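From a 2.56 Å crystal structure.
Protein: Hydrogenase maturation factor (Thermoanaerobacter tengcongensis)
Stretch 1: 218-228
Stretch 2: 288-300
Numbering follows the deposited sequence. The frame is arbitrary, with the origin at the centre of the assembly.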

# COMPACT_ATOMS: atom_id res chain seq x y z
N VAL C 218 -34.67 -5.38 8.52
CA VAL C 218 -35.12 -6.06 9.74
C VAL C 218 -34.31 -5.59 10.95
O VAL C 218 -33.42 -4.76 10.82
CB VAL C 218 -34.96 -7.60 9.62
CG1 VAL C 218 -35.83 -8.17 8.50
CG2 VAL C 218 -33.49 -7.99 9.43
N GLY C 219 -34.64 -6.13 12.12
CA GLY C 219 -33.84 -5.90 13.32
C GLY C 219 -33.23 -7.20 13.81
O GLY C 219 -33.60 -8.27 13.35
N ILE C 220 -32.27 -7.09 14.72
CA ILE C 220 -31.61 -8.28 15.28
C ILE C 220 -31.40 -8.15 16.78
O ILE C 220 -30.89 -7.13 17.27
CB ILE C 220 -30.26 -8.60 14.57
CG1 ILE C 220 -30.48 -8.82 13.07
CG2 ILE C 220 -29.64 -9.86 15.17
CD1 ILE C 220 -29.25 -9.25 12.30
N LYS C 221 -31.81 -9.19 17.48
CA LYS C 221 -31.60 -9.26 18.89
C LYS C 221 -30.61 -10.34 19.24
O LYS C 221 -30.78 -11.48 18.89
CB LYS C 221 -32.91 -9.52 19.60
CG LYS C 221 -32.79 -9.51 21.09
CD LYS C 221 -34.12 -9.25 21.73
CE LYS C 221 -34.47 -7.79 21.76
NZ LYS C 221 -34.50 -7.27 23.13
N ILE C 222 -29.57 -9.95 19.94
CA ILE C 222 -28.60 -10.91 20.45
C ILE C 222 -28.58 -11.00 21.98
O ILE C 222 -29.12 -10.14 22.69
CB ILE C 222 -27.18 -10.68 19.88
CG1 ILE C 222 -26.62 -9.32 20.30
CG2 ILE C 222 -27.19 -10.84 18.36
CD1 ILE C 222 -25.16 -9.08 19.90
N TYR C 223 -27.96 -12.07 22.48
CA TYR C 223 -27.97 -12.37 23.91
C TYR C 223 -26.56 -12.40 24.48
O TYR C 223 -25.72 -13.20 24.06
CB TYR C 223 -28.75 -13.68 24.18
CG TYR C 223 -30.21 -13.54 23.81
CD1 TYR C 223 -31.16 -13.14 24.75
CD2 TYR C 223 -30.65 -13.77 22.50
CE1 TYR C 223 -32.51 -12.99 24.40
CE2 TYR C 223 -31.98 -13.62 22.14
CZ TYR C 223 -32.91 -13.23 23.09
OH TYR C 223 -34.23 -13.08 22.74
N GLU C 224 -26.32 -11.50 25.43
CA GLU C 224 -25.02 -11.36 26.09
C GLU C 224 -24.44 -12.69 26.57
O GLU C 224 -23.31 -13.04 26.22
CB GLU C 224 -25.13 -10.38 27.26
CG GLU C 224 -23.81 -10.11 27.97
CD GLU C 224 -23.97 -9.08 29.08
OE1 GLU C 224 -24.82 -9.29 29.99
OE2 GLU C 224 -23.24 -8.06 29.03
N GLU C 225 -25.21 -13.43 27.37
CA GLU C 225 -24.81 -14.72 27.93
C GLU C 225 -24.47 -15.79 26.89
O GLU C 225 -23.77 -16.76 27.20
CB GLU C 225 -25.89 -15.27 28.88
CG GLU C 225 -27.32 -15.18 28.35
CD GLU C 225 -27.92 -13.78 28.53
OE1 GLU C 225 -28.00 -13.33 29.69
OE2 GLU C 225 -28.29 -13.13 27.52
N LYS C 226 -24.96 -15.61 25.67
CA LYS C 226 -24.76 -16.59 24.60
C LYS C 226 -23.59 -16.27 23.69
O LYS C 226 -23.29 -17.05 22.79
CB LYS C 226 -26.05 -16.74 23.78
CG LYS C 226 -27.14 -17.57 24.45
CD LYS C 226 -26.77 -19.05 24.53
CE LYS C 226 -27.56 -19.77 25.61
NZ LYS C 226 -27.07 -19.44 26.98
N LEU C 227 -22.93 -15.13 23.91
CA LEU C 227 -21.82 -14.71 23.04
C LEU C 227 -20.51 -15.39 23.42
O LEU C 227 -20.06 -15.27 24.57
CB LEU C 227 -21.67 -13.19 23.04
CG LEU C 227 -22.87 -12.36 22.53
CD1 LEU C 227 -22.71 -10.87 22.86
CD2 LEU C 227 -23.11 -12.57 21.04
N PRO C 228 -19.90 -16.12 22.47
CA PRO C 228 -18.64 -16.82 22.74
C PRO C 228 -17.44 -15.88 22.65
O PRO C 228 -17.29 -15.12 21.69
CB PRO C 228 -18.58 -17.88 21.63
CG PRO C 228 -19.37 -17.33 20.53
CD PRO C 228 -20.42 -16.42 21.13
N LYS C 288 -36.65 -2.45 13.29
CA LYS C 288 -35.50 -2.19 12.43
C LYS C 288 -34.30 -1.77 13.28
O LYS C 288 -33.55 -0.85 12.92
CB LYS C 288 -35.88 -1.20 11.33
CG LYS C 288 -36.86 -1.81 10.33
CD LYS C 288 -37.30 -0.84 9.24
CE LYS C 288 -38.27 -1.54 8.29
NZ LYS C 288 -38.80 -0.64 7.24
N LEU C 289 -34.12 -2.47 14.40
CA LEU C 289 -33.13 -2.12 15.41
C LEU C 289 -32.19 -3.28 15.76
O LEU C 289 -32.55 -4.45 15.64
CB LEU C 289 -33.82 -1.62 16.68
CG LEU C 289 -34.43 -0.22 16.78
CD1 LEU C 289 -33.43 0.86 16.36
CD2 LEU C 289 -35.73 -0.10 15.99
N VAL C 290 -30.98 -2.93 16.20
CA VAL C 290 -30.01 -3.91 16.64
C VAL C 290 -29.84 -3.80 18.15
O VAL C 290 -29.27 -2.83 18.65
CB VAL C 290 -28.64 -3.75 15.91
CG1 VAL C 290 -27.65 -4.83 16.36
CG2 VAL C 290 -28.83 -3.79 14.40
N THR C 291 -30.35 -4.81 18.86
CA THR C 291 -30.43 -4.79 20.31
C THR C 291 -29.74 -5.99 20.96
O THR C 291 -29.68 -7.07 20.40
CB THR C 291 -31.90 -4.75 20.79
OG1 THR C 291 -32.59 -5.93 20.34
CG2 THR C 291 -32.62 -3.50 20.25
N ILE C 292 -29.22 -5.78 22.17
CA ILE C 292 -28.60 -6.85 22.95
C ILE C 292 -29.26 -6.99 24.32
O ILE C 292 -29.43 -6.01 25.05
CB ILE C 292 -27.06 -6.67 23.09
CG1 ILE C 292 -26.45 -7.82 23.90
CG2 ILE C 292 -26.72 -5.31 23.69
CD1 ILE C 292 -24.95 -7.82 23.96
N ASN C 293 -29.64 -8.21 24.66
CA ASN C 293 -30.24 -8.51 25.96
C ASN C 293 -29.20 -9.04 26.94
O ASN C 293 -28.44 -9.95 26.61
CB ASN C 293 -31.37 -9.53 25.82
CG ASN C 293 -32.74 -8.89 25.69
OD1 ASN C 293 -32.90 -7.84 25.06
ND2 ASN C 293 -33.74 -9.52 26.29
N THR C 294 -29.18 -8.45 28.13
CA THR C 294 -28.34 -8.95 29.22
C THR C 294 -29.11 -10.01 30.01
O THR C 294 -30.26 -10.33 29.68
CB THR C 294 -27.88 -7.81 30.17
OG1 THR C 294 -29.00 -7.33 30.92
CG2 THR C 294 -27.25 -6.66 29.39
N ILE C 295 -28.47 -10.56 31.05
CA ILE C 295 -29.14 -11.46 31.99
C ILE C 295 -30.35 -10.77 32.63
O ILE C 295 -30.28 -9.59 33.02
CB ILE C 295 -28.17 -12.02 33.09
CG1 ILE C 295 -27.39 -10.89 33.80
CG2 ILE C 295 -27.21 -13.05 32.50
CD1 ILE C 295 -26.70 -11.31 35.11
N TYR C 296 -31.46 -11.52 32.71
CA TYR C 296 -32.72 -11.06 33.34
C TYR C 296 -33.68 -10.30 32.40
O TYR C 296 -34.87 -10.13 32.73
CB TYR C 296 -32.46 -10.31 34.67
CG TYR C 296 -31.86 -11.19 35.75
CD1 TYR C 296 -32.69 -11.80 36.71
CD2 TYR C 296 -30.48 -11.43 35.82
CE1 TYR C 296 -32.16 -12.62 37.71
CE2 TYR C 296 -29.93 -12.26 36.80
CZ TYR C 296 -30.78 -12.84 37.75
OH TYR C 296 -30.25 -13.65 38.73
N GLY C 297 -33.18 -9.86 31.25
CA GLY C 297 -34.02 -9.22 30.23
C GLY C 297 -33.91 -7.71 30.17
O GLY C 297 -34.93 -7.02 30.08
N THR C 298 -32.68 -7.20 30.21
CA THR C 298 -32.42 -5.77 30.10
C THR C 298 -31.90 -5.43 28.71
O THR C 298 -30.73 -5.66 28.39
CB THR C 298 -31.43 -5.29 31.18
OG1 THR C 298 -31.95 -5.62 32.47
CG2 THR C 298 -31.21 -3.78 31.09
N SER C 299 -32.78 -4.89 27.89
CA SER C 299 -32.47 -4.61 26.50
C SER C 299 -31.79 -3.25 26.32
O SER C 299 -32.13 -2.27 26.99
CB SER C 299 -33.76 -4.67 25.68
OG SER C 299 -33.49 -4.79 24.30
N ARG C 300 -30.80 -3.20 25.43
CA ARG C 300 -30.18 -1.94 25.00
C ARG C 300 -29.69 -2.05 23.56
O ARG C 300 -29.37 -3.14 23.08
CB ARG C 300 -29.04 -1.52 25.94
CG ARG C 300 -27.88 -2.51 26.00
CD ARG C 300 -26.65 -1.91 26.66
NE ARG C 300 -25.47 -2.75 26.42
CZ ARG C 300 -24.58 -2.54 25.45
NH1 ARG C 300 -24.71 -1.50 24.63
NH2 ARG C 300 -23.55 -3.36 25.32
O HOH W 1 -36.22 -7.33 25.35

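The two segments pair as parallel strands, Ile-220 to Tyr-223 opposite Val-290 to Asn-293, and five backbone hydrogen bonds join the two stretches. In parallel pairing one residue bonds to two partners staggered along the other strand: Ile-220 N donates to Leu-289 O (2.8 Å) and Ile-220 O accepts from Thr-291 N (2.9 Å). Ile-222 repeats the pattern, its N to Thr-291 O (2.9 Å) and its O from Asn-293 N (2.8 Å). Glu-224 N closes the ladder on Asn-293 O (2.9 Å), just as its chain turns into a 3-10 segment. Gly-219 suits the start: its CA lies 3.0 Å from Leu-289 O, and a CB would clash with that oxygen.

Polar contacts gather on the face bearing Lys-221, Thr-291 and Asn-293. The long side chain of Lys-221 carries NZ to Asn-293 OD1 (2.6 Å) and Ser-299 OG (2.9 Å), and the O of water 1 accepts from Lys-221 NZ (2.8 Å). An amide oxygen and a hydroxyl suit a charged amine, offering lone pairs without a countercharge.

The face bearing Ile-220, Val-290, Ile-222 and Ile-292 is apolar and buried. Beta-branched valine and isoleucine favour extended backbone. The close apolar contacts centre on Ile-292: Ile-222 CG1 meets Ile-292 CB at 3.9 Å, and from the loop Leu-227 CD1 reaches Ile-292 CD1, also at 3.9 Å.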